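Long-range contacts in DUF3501 family protein (Burkholderia pseudomallei K96243, PDB 3FJV), which is of unknown function but folds around a single large antiparallel beta-sheet and assembles as two chains: residues 89-93 and 141-145; 107-111 and 169-174. Numbering follows the deposited sequence.

Contact 1 joins two neighbouring strands inside the antiparallel sheet, 86-93 and 144-150; contact 2 joins two loops, one running from helix 98-107 to strand 115-119, the other linking the hairpin strands 165-169 and 176-180 at one border of that sheet. Along the chain the segments alternate, 89-93, 107-111, 141-145, 169-174, so each contact has one segment within the other's span, tying the sheet's middle to its border. Their centres lie about 13 Å apart on the same side of the chain's centre, and they touch through Ile93, whose CD1 is 4.0 Å from Ile111 CG2 and whose CG2 is 4.2 Å from Leu108 CD1. One apolar patch thus joins strand end and loop pair.

Contact 1: residues 89-93 and 141-145; sequences ATLQI and TSAVH
This is an antiparallel, non-hairpin strand pairing inside the beta-sheet, where the end of strand 86-93 meets the start of strand 144-150; the 47 residues between the two segments include helix 98-107, strands 115-119 and 125-129 and helix 135-139. Segment 89-93 is extended throughout and also pairs on its other edge with strand 41-45, so it is an interior strand. In 141-145, residues 141-143 are loop, bent at Ala143 (phi/psi -74/-6), and Val144 and His145 take up beta geometry. Leu91 and His145 form a hydrogen-bonded pair, CA-CA 5.1 Å, with Leu91 N to His145 O and His145 N to Leu91 O both 2.9 Å. Gln92 and Val144 form the next, non-hydrogen-bonded pair, CA-CA 4.7 Å. Ile93 N then donates to Ala143 O at 2.8 Å, carrying the ladder one step past the strand start. CA-H...O contacts supplement it: Gln92 CA to Ala143 O 3.2 Å, Val144 CA to Leu91 O 3.3 Å. Leu91 (t, p) and His145 (m) share one face, their CB atoms 4.3 Å apart; Gln92 and Val144 share the other, with Thr90 CG2 3.6 Å from Val144 CG1. The second subunit covers this part: its Glu98 packs on Ala143 and Val144 and its Thr99 on Gln92. Ser142 OG donates to Val144 O at 2.9 Å, spanning the bend at Ala143. His145 ND1 is hydrogen-bonded to Asp130, while Ile93 (m, t) reaches the edge of the same imidazole, its CD1 4.1 Å from His145 CD2.

Contact 2: residues 107-111 and 169-174; sequences RLVGI and CDHPHY
Ile111 and Leu108 supply the apolar centre, packing against Tyr174 and Cys169 where two beta turns meet: Ile111 CD1 lies 3.5 Å from Tyr174 CB, Leu108 CD2 4.0 Å from Tyr174 CB, and Ile111 CG1 3.8 Å from Cys169 SG. Leu108, just past helix 98-107, opens a type II turn to Ile111 (Ile111 N to Leu108 O 2.9 Å), with Gly110 at phi/psi 81/3. A type I turn spans His171 to Tyr174, closed by Tyr174 N donating to His171 O at 2.9 Å. The nearest CA pairs are Ile111-His171, 5.8 Å, and Leu108-His173, 6.4 Å. The His171 ring (chi1 t, chi2 -75°) points into the first turn: NE2 donates to Val109 O at 3.0 Å, and ND1 accepts from His173 N at 3.0 Å. Farther out, Arg107 CG makes a CH-pi contact over the His173 ring, 3.9 Å from its centroid. A water accepts from Arg107 NE (2.8 Å) and donates to His173 O (2.9 Å), while Arg107 NH1 forms a salt bridge with Glu62 of the second subunit. With NE2 donating and ND1 accepting, His171 is consistent with the neutral NE2-H tautomer, its ring tying the two turns together.

Contact 1: residues 89-93 and 141-145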
loop_
_atom_site.group_PDB
_atom_site.type_symbol
_atom_site.label_atom_id
_atom_site.label_comp_id
_atom_site.label_asym_id
_atom_site.label_seq_id
_atom_site.Cartn_x
_atom_site.Cartn_y
_atom_site.Cartn_z
ATOM N N ALA A 89 7.935 -6.164 -13.970
ATOM C CA ALA A 89 7.208 -4.890 -14.016
ATOM C C ALA A 89 6.578 -4.529 -12.652
ATOM O O ALA A 89 6.243 -5.393 -11.834
ATOM C CB ALA A 89 6.142 -4.862 -15.159
ATOM N N THR A 90 6.574 -3.246 -12.355
ATOM C CA THR A 90 5.824 -2.687 -11.256
ATOM C C THR A 90 4.489 -2.225 -11.845
ATOM O O THR A 90 4.448 -1.442 -12.811
ATOM C CB THR A 90 6.583 -1.491 -10.596
ATOM O OG1 THR A 90 7.826 -1.970 -10.049
ATOM C CG2 THR A 90 5.721 -0.890 -9.479
ATOM N N LEU A 91 3.412 -2.746 -11.272
ATOM C CA LEU A 91 2.052 -2.365 -11.624
ATOM C C LEU A 91 1.554 -1.380 -10.568
ATOM O O LEU A 91 1.629 -1.652 -9.361
ATOM C CB LEU A 91 1.114 -3.574 -11.656
ATOM C CG LEU A 91 -0.399 -3.360 -11.923
ATOM C CD1 LEU A 91 -0.756 -2.947 -13.332
ATOM C CD2 LEU A 91 -1.197 -4.653 -11.625
ATOM N N GLN A 92 1.004 -0.267 -11.036
ATOM C CA GLN A 92 0.406 0.719 -10.136
ATOM C C GLN A 92 -1.026 0.938 -10.548
ATOM O O GLN A 92 -1.326 1.035 -11.725
ATOM C CB GLN A 92 1.178 2.034 -10.135
ATOM C CG GLN A 92 2.573 1.879 -9.499
ATOM C CD GLN A 92 3.170 3.198 -9.052
ATOM O OE1 GLN A 92 2.608 3.875 -8.160
ATOM N NE2 GLN A 92 4.321 3.561 -9.624
ATOM N N ILE A 93 -1.903 0.976 -9.556
ATOM C CA ILE A 93 -3.331 1.226 -9.728
ATOM C C ILE A 93 -3.525 2.628 -9.182
ATOM O O ILE A 93 -3.184 2.873 -8.018
ATOM C CB ILE A 93 -4.147 0.205 -8.896
ATOM C CG1 ILE A 93 -3.829 -1.219 -9.350
ATOM C CG2 ILE A 93 -5.674 0.436 -9.039
ATOM C CD1 ILE A 93 -4.209 -2.285 -8.296
ATOM N N THR A 141 -4.607 -6.074 -0.161
ATOM C CA THR A 141 -4.564 -5.298 -1.416
ATOM C C THR A 141 -3.472 -4.191 -1.338
ATOM O O THR A 141 -2.916 -3.875 -0.263
ATOM C CB THR A 141 -5.978 -4.706 -1.871
ATOM O OG1 THR A 141 -6.485 -3.791 -0.888
ATOM C CG2 THR A 141 -7.035 -5.831 -2.161
ATOM N N SER A 142 -3.145 -3.633 -2.498
ATOM C CA SER A 142 -2.060 -2.681 -2.584
ATOM C C SER A 142 -2.302 -1.993 -3.919
ATOM O O SER A 142 -2.794 -2.599 -4.859
ATOM C CB SER A 142 -0.693 -3.412 -2.495
ATOM O OG SER A 142 0.439 -2.524 -2.526
ATOM N N ALA A 143 -2.045 -0.703 -3.979
ATOM C CA ALA A 143 -2.058 -0.008 -5.251
ATOM C C ALA A 143 -0.799 -0.373 -6.044
ATOM O O ALA A 143 -0.637 0.114 -7.170
ATOM C CB ALA A 143 -2.139 1.521 -5.029
ATOM N N VAL A 144 0.136 -1.131 -5.442
ATOM C CA VAL A 144 1.433 -1.452 -6.113
ATOM C C VAL A 144 1.730 -2.952 -6.046
ATOM O O VAL A 144 1.719 -3.531 -4.981
ATOM C CB VAL A 144 2.609 -0.652 -5.555
ATOM C CG1 VAL A 144 3.917 -0.959 -6.322
ATOM C CG2 VAL A 144 2.320 0.860 -5.632
ATOM N N HIS A 145 2.033 -3.565 -7.191
ATOM C CA HIS A 145 2.353 -4.992 -7.250
ATOM C C HIS A 145 3.621 -5.193 -8.073
ATOM O O HIS A 145 3.928 -4.388 -8.941
ATOM C CB HIS A 145 1.198 -5.727 -7.918
ATOM C CG HIS A 145 -0.072 -5.670 -7.130
ATOM N ND1 HIS A 145 -0.387 -6.608 -6.168
ATOM C CD2 HIS A 145 -1.110 -4.791 -7.158
ATOM C CE1 HIS A 145 -1.558 -6.299 -5.626
ATOM N NE2 HIS A 145 -2.029 -5.217 -6.227
#

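Contact 2: residues 107-111 and 169-174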
loop_
_atom_site.group_PDB
_atom_site.type_symbol
_atom_site.label_atom_id
_atom_site.label_comp_id
_atom_site.label_asym_id
_atom_site.label_seq_id
_atom_site.Cartn_x
_atom_site.Cartn_y
_atom_site.Cartn_z
ATOM N N ARG A 107 -12.844 -3.745 -5.398
ATOM C CA ARG A 107 -13.472 -4.249 -6.621
ATOM C C ARG A 107 -12.464 -4.984 -7.518
ATOM O O ARG A 107 -12.816 -5.933 -8.221
ATOM C CB ARG A 107 -14.077 -3.069 -7.357
ATOM C CG ARG A 107 -14.837 -3.376 -8.605
ATOM C CD ARG A 107 -15.580 -2.121 -9.087
ATOM N NE ARG A 107 -14.675 -1.001 -9.418
ATOM C CZ ARG A 107 -14.527 0.129 -8.709
ATOM N NH1 ARG A 107 -15.207 0.362 -7.579
ATOM N NH2 ARG A 107 -13.674 1.053 -9.133
ATOM N N LEU A 108 -11.217 -4.536 -7.466
ATOM C CA LEU A 108 -10.133 -5.044 -8.324
ATOM C C LEU A 108 -9.262 -6.099 -7.671
ATOM O O LEU A 108 -8.216 -6.468 -8.208
ATOM C CB LEU A 108 -9.274 -3.877 -8.789
ATOM C CG LEU A 108 -9.992 -2.869 -9.696
ATOM C CD1 LEU A 108 -9.008 -1.840 -10.164
ATOM C CD2 LEU A 108 -10.665 -3.508 -10.870
ATOM N N VAL A 109 -9.695 -6.648 -6.535
ATOM C CA VAL A 109 -8.915 -7.707 -5.892
ATOM C C VAL A 109 -8.502 -8.785 -6.916
ATOM O O VAL A 109 -9.287 -9.233 -7.754
ATOM C CB VAL A 109 -9.700 -8.358 -4.730
ATOM C CG1 VAL A 109 -10.989 -8.925 -5.252
ATOM C CG2 VAL A 109 -8.851 -9.421 -4.046
ATOM N N GLY A 110 -7.236 -9.154 -6.881
ATOM C CA GLY A 110 -6.725 -10.203 -7.765
ATOM C C GLY A 110 -6.395 -9.720 -9.169
ATOM O O GLY A 110 -5.979 -10.505 -10.000
ATOM N N ILE A 111 -6.533 -8.431 -9.440
ATOM C CA ILE A 111 -6.195 -7.914 -10.795
ATOM C C ILE A 111 -4.748 -8.161 -11.207
ATOM O O ILE A 111 -4.455 -8.386 -12.379
ATOM C CB ILE A 111 -6.550 -6.409 -10.946
ATOM C CG1 ILE A 111 -6.578 -6.032 -12.423
ATOM C CG2 ILE A 111 -5.607 -5.496 -10.127
ATOM C CD1 ILE A 111 -7.226 -4.672 -12.705
ATOM N N CYS A 169 -5.951 -7.339 -20.037
ATOM C CA CYS A 169 -6.401 -7.742 -18.711
ATOM C C CYS A 169 -7.794 -8.383 -18.839
ATOM O O CYS A 169 -8.677 -7.809 -19.482
ATOM C CB CYS A 169 -6.513 -6.508 -17.814
ATOM S SG CYS A 169 -6.922 -6.894 -16.082
ATOM N N ASP A 170 -8.001 -9.518 -18.179
ATOM C CA ASP A 170 -9.284 -10.203 -18.233
ATOM C C ASP A 170 -9.990 -10.277 -16.887
ATOM O O ASP A 170 -10.921 -11.065 -16.734
ATOM C CB ASP A 170 -9.149 -11.608 -18.866
ATOM C CG ASP A 170 -8.351 -12.590 -18.015
ATOM O OD1 ASP A 170 -7.918 -12.258 -16.882
ATOM O OD2 ASP A 170 -8.165 -13.724 -18.490
ATOM N N HIS A 171 -9.553 -9.452 -15.936
ATOM C CA HIS A 171 -10.309 -9.232 -14.732
ATOM C C HIS A 171 -11.751 -8.753 -15.073
ATOM O O HIS A 171 -11.940 -7.852 -15.893
ATOM C CB HIS A 171 -9.603 -8.243 -13.793
ATOM C CG HIS A 171 -10.172 -8.204 -12.405
ATOM N ND1 HIS A 171 -11.371 -7.576 -12.106
ATOM C CD2 HIS A 171 -9.710 -8.715 -11.232
ATOM C CE1 HIS A 171 -11.620 -7.702 -10.811
ATOM N NE2 HIS A 171 -10.629 -8.386 -10.255
ATOM N N PRO A 172 -12.765 -9.346 -14.429
ATOM C CA PRO A 172 -14.151 -8.992 -14.742
ATOM C C PRO A 172 -14.520 -7.571 -14.492
ATOM O O PRO A 172 -15.375 -7.062 -15.193
ATOM C CB PRO A 172 -14.965 -9.912 -13.819
ATOM C CG PRO A 172 -14.100 -11.095 -13.688
ATOM C CD PRO A 172 -12.730 -10.467 -13.491
ATOM N N HIS A 173 -13.905 -6.920 -13.516
ATOM C CA HIS A 173 -14.131 -5.465 -13.329
ATOM C C HIS A 173 -13.110 -4.549 -14.019
ATOM O O HIS A 173 -13.142 -3.352 -13.790
ATOM C CB HIS A 173 -14.230 -5.117 -11.842
ATOM C CG HIS A 173 -15.376 -5.800 -11.169
ATOM N ND1 HIS A 173 -16.669 -5.325 -11.251
ATOM C CD2 HIS A 173 -15.444 -6.963 -10.479
ATOM C CE1 HIS A 173 -17.479 -6.146 -10.605
ATOM N NE2 HIS A 173 -16.766 -7.150 -10.133
ATOM N N TYR A 174 -12.223 -5.111 -14.842
ATOM C CA TYR A 174 -11.263 -4.306 -15.617
ATOM C C TYR A 174 -10.870 -5.005 -16.920
ATOM O O TYR A 174 -9.689 -5.287 -17.175
ATOM C CB TYR A 174 -10.028 -3.963 -14.762
ATOM C CG TYR A 174 -9.325 -2.694 -15.189
ATOM C CD1 TYR A 174 -9.721 -1.461 -14.707
ATOM C CD2 TYR A 174 -8.221 -2.729 -16.064
ATOM C CE1 TYR A 174 -9.078 -0.270 -15.125
ATOM C CE2 TYR A 174 -7.582 -1.544 -16.477
ATOM C CZ TYR A 174 -7.994 -0.336 -15.982
ATOM O OH TYR A 174 -7.347 0.816 -16.365
HETATM O O HOH W 1 -13.670 -1.123 -12.007
#